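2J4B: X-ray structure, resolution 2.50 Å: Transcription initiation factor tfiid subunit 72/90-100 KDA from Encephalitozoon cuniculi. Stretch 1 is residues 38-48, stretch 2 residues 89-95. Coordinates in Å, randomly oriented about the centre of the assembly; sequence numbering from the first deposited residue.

Stretch 1 (38-48) FIHIYFDLIQQ
Stretch 2 (89-95) FAYTFKN

How do the two backbones meet? Residues 38-47 and 89-95 are helical, each helix beginning earlier in the chain; F43 N to I39 O (2.8 Å) and K94 N to A90 O (3.1 Å) typify their i to i+4 bonding. The axes pass 10.6 Å apart at a signed crossing angle of -104°, so contact is confined to a short patch. Its register is set by H40 CA and K94 CA, 7.1 Å apart.

What does F93 hold? Its CB points toward the first helix, chi1 t and chi2 -74°. I39 (m, m) lays CG2 over one face of the ring, 3.5 Å from F93 CE1, a CH-pi contact. H40, chi1 -89° and chi2 -61°, places F93 CE1 over one face of its own ring, 3.7 Å from H40 NE2; the ring planes meet obliquely at 51°.

Where does F43 lodge? With chi1 m and chi2 7°, it reaches the second helix's backbone: F43 CE2 lies 3.1 Å from A90 O, F43 CZ 3.7 Å from A90 CB, and F43 CD2 3.9 Å from K94 CB.

Do polar groups join the helices? No direct hydrogen bond crosses. A water lies 2.6 Å from H40 NE2 and 3.3 Å from F93 O, to which it can donate, though it has more acceptors in reach than protons. Farther along, Q47 OE1 approaches K94 CE at 4.0 Å.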

# COMPACT_ATOMS: atom_id res chain seq x y z
N PHE A 38 -0.62 1.88 1.05
CA PHE A 38 -1.02 3.10 1.74
C PHE A 38 -2.41 3.02 2.38
O PHE A 38 -2.57 3.31 3.55
CB PHE A 38 -0.99 4.25 0.74
CG PHE A 38 -1.62 5.52 1.22
CD1 PHE A 38 -0.95 6.36 2.09
CD2 PHE A 38 -2.87 5.90 0.76
CE1 PHE A 38 -1.53 7.56 2.50
CE2 PHE A 38 -3.46 7.10 1.16
CZ PHE A 38 -2.78 7.93 2.03
N ILE A 39 -3.39 2.65 1.59
CA ILE A 39 -4.76 2.51 2.09
C ILE A 39 -4.75 1.46 3.18
O ILE A 39 -5.34 1.65 4.24
CB ILE A 39 -5.73 2.08 0.96
CG1 ILE A 39 -5.89 3.23 -0.05
CG2 ILE A 39 -7.10 1.69 1.53
CD1 ILE A 39 -6.35 4.54 0.56
N HIS A 40 -4.05 0.36 2.92
CA HIS A 40 -4.05 -0.75 3.87
C HIS A 40 -3.46 -0.35 5.22
O HIS A 40 -3.93 -0.82 6.25
CB HIS A 40 -3.33 -1.97 3.29
CG HIS A 40 -4.23 -2.88 2.53
ND1 HIS A 40 -5.31 -3.51 3.11
CD2 HIS A 40 -4.22 -3.27 1.24
CE1 HIS A 40 -5.92 -4.25 2.21
NE2 HIS A 40 -5.28 -4.12 1.06
N ILE A 41 -2.43 0.47 5.21
CA ILE A 41 -1.88 1.01 6.47
C ILE A 41 -2.89 1.92 7.19
O ILE A 41 -3.09 1.82 8.41
CB ILE A 41 -0.56 1.77 6.21
CG1 ILE A 41 0.52 0.77 5.77
CG2 ILE A 41 -0.13 2.55 7.44
CD1 ILE A 41 1.77 1.41 5.20
N TYR A 42 -3.54 2.79 6.43
CA TYR A 42 -4.60 3.64 6.93
C TYR A 42 -5.73 2.84 7.58
O TYR A 42 -6.16 3.14 8.69
CB TYR A 42 -5.16 4.44 5.77
CG TYR A 42 -6.21 5.47 6.12
CD1 TYR A 42 -5.89 6.59 6.90
CD2 TYR A 42 -7.50 5.37 5.61
CE1 TYR A 42 -6.84 7.55 7.19
CE2 TYR A 42 -8.46 6.34 5.90
CZ TYR A 42 -8.11 7.43 6.69
OH TYR A 42 -9.04 8.39 6.99
N PHE A 43 -6.24 1.83 6.88
CA PHE A 43 -7.29 0.99 7.42
C PHE A 43 -6.82 0.20 8.65
O PHE A 43 -7.61 -0.06 9.57
CB PHE A 43 -7.79 0.03 6.35
CG PHE A 43 -8.74 0.65 5.35
CD1 PHE A 43 -8.99 2.01 5.35
CD2 PHE A 43 -9.36 -0.14 4.40
CE1 PHE A 43 -9.84 2.56 4.43
CE2 PHE A 43 -10.23 0.42 3.47
CZ PHE A 43 -10.46 1.76 3.48
N ASP A 44 -5.53 -0.16 8.68
CA ASP A 44 -4.99 -0.93 9.80
C ASP A 44 -4.80 -0.08 11.08
O ASP A 44 -5.02 -0.57 12.20
CB ASP A 44 -3.70 -1.61 9.40
CG ASP A 44 -3.94 -2.98 8.80
OD1 ASP A 44 -4.95 -3.60 9.18
OD2 ASP A 44 -3.14 -3.44 7.94
N LEU A 45 -4.43 1.19 10.92
CA LEU A 45 -4.36 2.12 12.04
C LEU A 45 -5.74 2.42 12.63
O LEU A 45 -5.90 2.60 13.86
CB LEU A 45 -3.68 3.43 11.62
CG LEU A 45 -2.17 3.32 11.30
CD1 LEU A 45 -1.69 4.62 10.59
CD2 LEU A 45 -1.31 3.00 12.54
N ILE A 46 -6.74 2.46 11.75
CA ILE A 46 -8.13 2.65 12.16
C ILE A 46 -8.65 1.45 12.96
O ILE A 46 -9.30 1.61 14.00
CB ILE A 46 -9.04 2.87 10.94
CG1 ILE A 46 -8.83 4.28 10.36
CG2 ILE A 46 -10.49 2.68 11.29
CD1 ILE A 46 -9.51 4.47 9.01
N GLN A 47 -8.35 0.25 12.48
CA GLN A 47 -8.79 -0.96 13.15
C GLN A 47 -8.16 -1.08 14.53
O GLN A 47 -8.81 -1.56 15.46
CB GLN A 47 -8.43 -2.18 12.31
CG GLN A 47 -9.18 -3.43 12.71
CD GLN A 47 -8.83 -4.60 11.83
OE1 GLN A 47 -9.68 -5.08 11.07
NE2 GLN A 47 -7.58 -5.06 11.91
N GLN A 48 -6.91 -0.65 14.66
CA GLN A 48 -6.26 -0.57 15.98
C GLN A 48 -6.82 0.59 16.82
O GLN A 48 -6.39 0.78 17.94
CB GLN A 48 -4.75 -0.38 15.83
CG GLN A 48 -3.97 -1.58 15.33
CD GLN A 48 -2.55 -1.21 14.88
OE1 GLN A 48 -1.83 -0.48 15.57
NE2 GLN A 48 -2.16 -1.70 13.71
N PHE A 89 -17.06 0.82 -0.94
CA PHE A 89 -15.79 1.01 -1.61
C PHE A 89 -14.65 0.77 -0.59
O PHE A 89 -13.61 0.26 -0.95
CB PHE A 89 -15.70 2.38 -2.28
CG PHE A 89 -15.41 3.49 -1.32
CD1 PHE A 89 -14.11 3.76 -0.91
CD2 PHE A 89 -16.45 4.25 -0.81
CE1 PHE A 89 -13.86 4.78 -0.01
CE2 PHE A 89 -16.21 5.27 0.09
CZ PHE A 89 -14.92 5.54 0.49
N ALA A 90 -14.87 1.11 0.68
CA ALA A 90 -13.86 0.87 1.73
C ALA A 90 -13.83 -0.59 2.18
O ALA A 90 -12.75 -1.14 2.43
CB ALA A 90 -14.09 1.78 2.91
N TYR A 91 -15.01 -1.20 2.30
CA TYR A 91 -15.13 -2.59 2.72
C TYR A 91 -14.57 -3.51 1.67
O TYR A 91 -13.80 -4.41 1.97
CB TYR A 91 -16.60 -2.95 2.97
CG TYR A 91 -16.83 -4.33 3.56
CD1 TYR A 91 -16.69 -4.55 4.92
CD2 TYR A 91 -17.21 -5.39 2.75
CE1 TYR A 91 -16.91 -5.81 5.46
CE2 TYR A 91 -17.43 -6.66 3.28
CZ TYR A 91 -17.28 -6.86 4.63
OH TYR A 91 -17.50 -8.12 5.14
N THR A 92 -14.96 -3.27 0.43
CA THR A 92 -14.49 -4.07 -0.69
C THR A 92 -12.98 -4.00 -0.79
O THR A 92 -12.32 -5.01 -1.01
CB THR A 92 -15.09 -3.61 -2.01
OG1 THR A 92 -16.48 -3.95 -2.02
CG2 THR A 92 -14.41 -4.29 -3.18
N PHE A 93 -12.42 -2.81 -0.60
CA PHE A 93 -10.99 -2.65 -0.68
C PHE A 93 -10.28 -3.45 0.43
O PHE A 93 -9.22 -4.04 0.21
CB PHE A 93 -10.60 -1.18 -0.62
CG PHE A 93 -9.18 -0.94 -1.00
CD1 PHE A 93 -8.15 -1.28 -0.15
CD2 PHE A 93 -8.86 -0.42 -2.25
CE1 PHE A 93 -6.84 -1.10 -0.52
CE2 PHE A 93 -7.55 -0.22 -2.62
CZ PHE A 93 -6.54 -0.57 -1.75
N LYS A 94 -10.86 -3.47 1.62
CA LYS A 94 -10.24 -4.12 2.75
C LYS A 94 -10.28 -5.64 2.64
O LYS A 94 -9.38 -6.33 3.13
CB LYS A 94 -10.93 -3.70 4.06
CG LYS A 94 -10.15 -4.14 5.29
CD LYS A 94 -10.78 -3.69 6.58
CE LYS A 94 -11.33 -4.85 7.42
NZ LYS A 94 -12.77 -5.14 7.12
N ASN A 95 -11.32 -6.16 2.01
CA ASN A 95 -11.59 -7.60 2.02
C ASN A 95 -11.33 -8.30 0.69
O ASN A 95 -11.49 -9.52 0.61
CB ASN A 95 -13.04 -7.82 2.44
CG ASN A 95 -13.29 -7.37 3.85
OD1 ASN A 95 -12.50 -7.67 4.75
ND2 ASN A 95 -14.38 -6.64 4.06
O HOH W 1 -6.39 -4.87 -1.16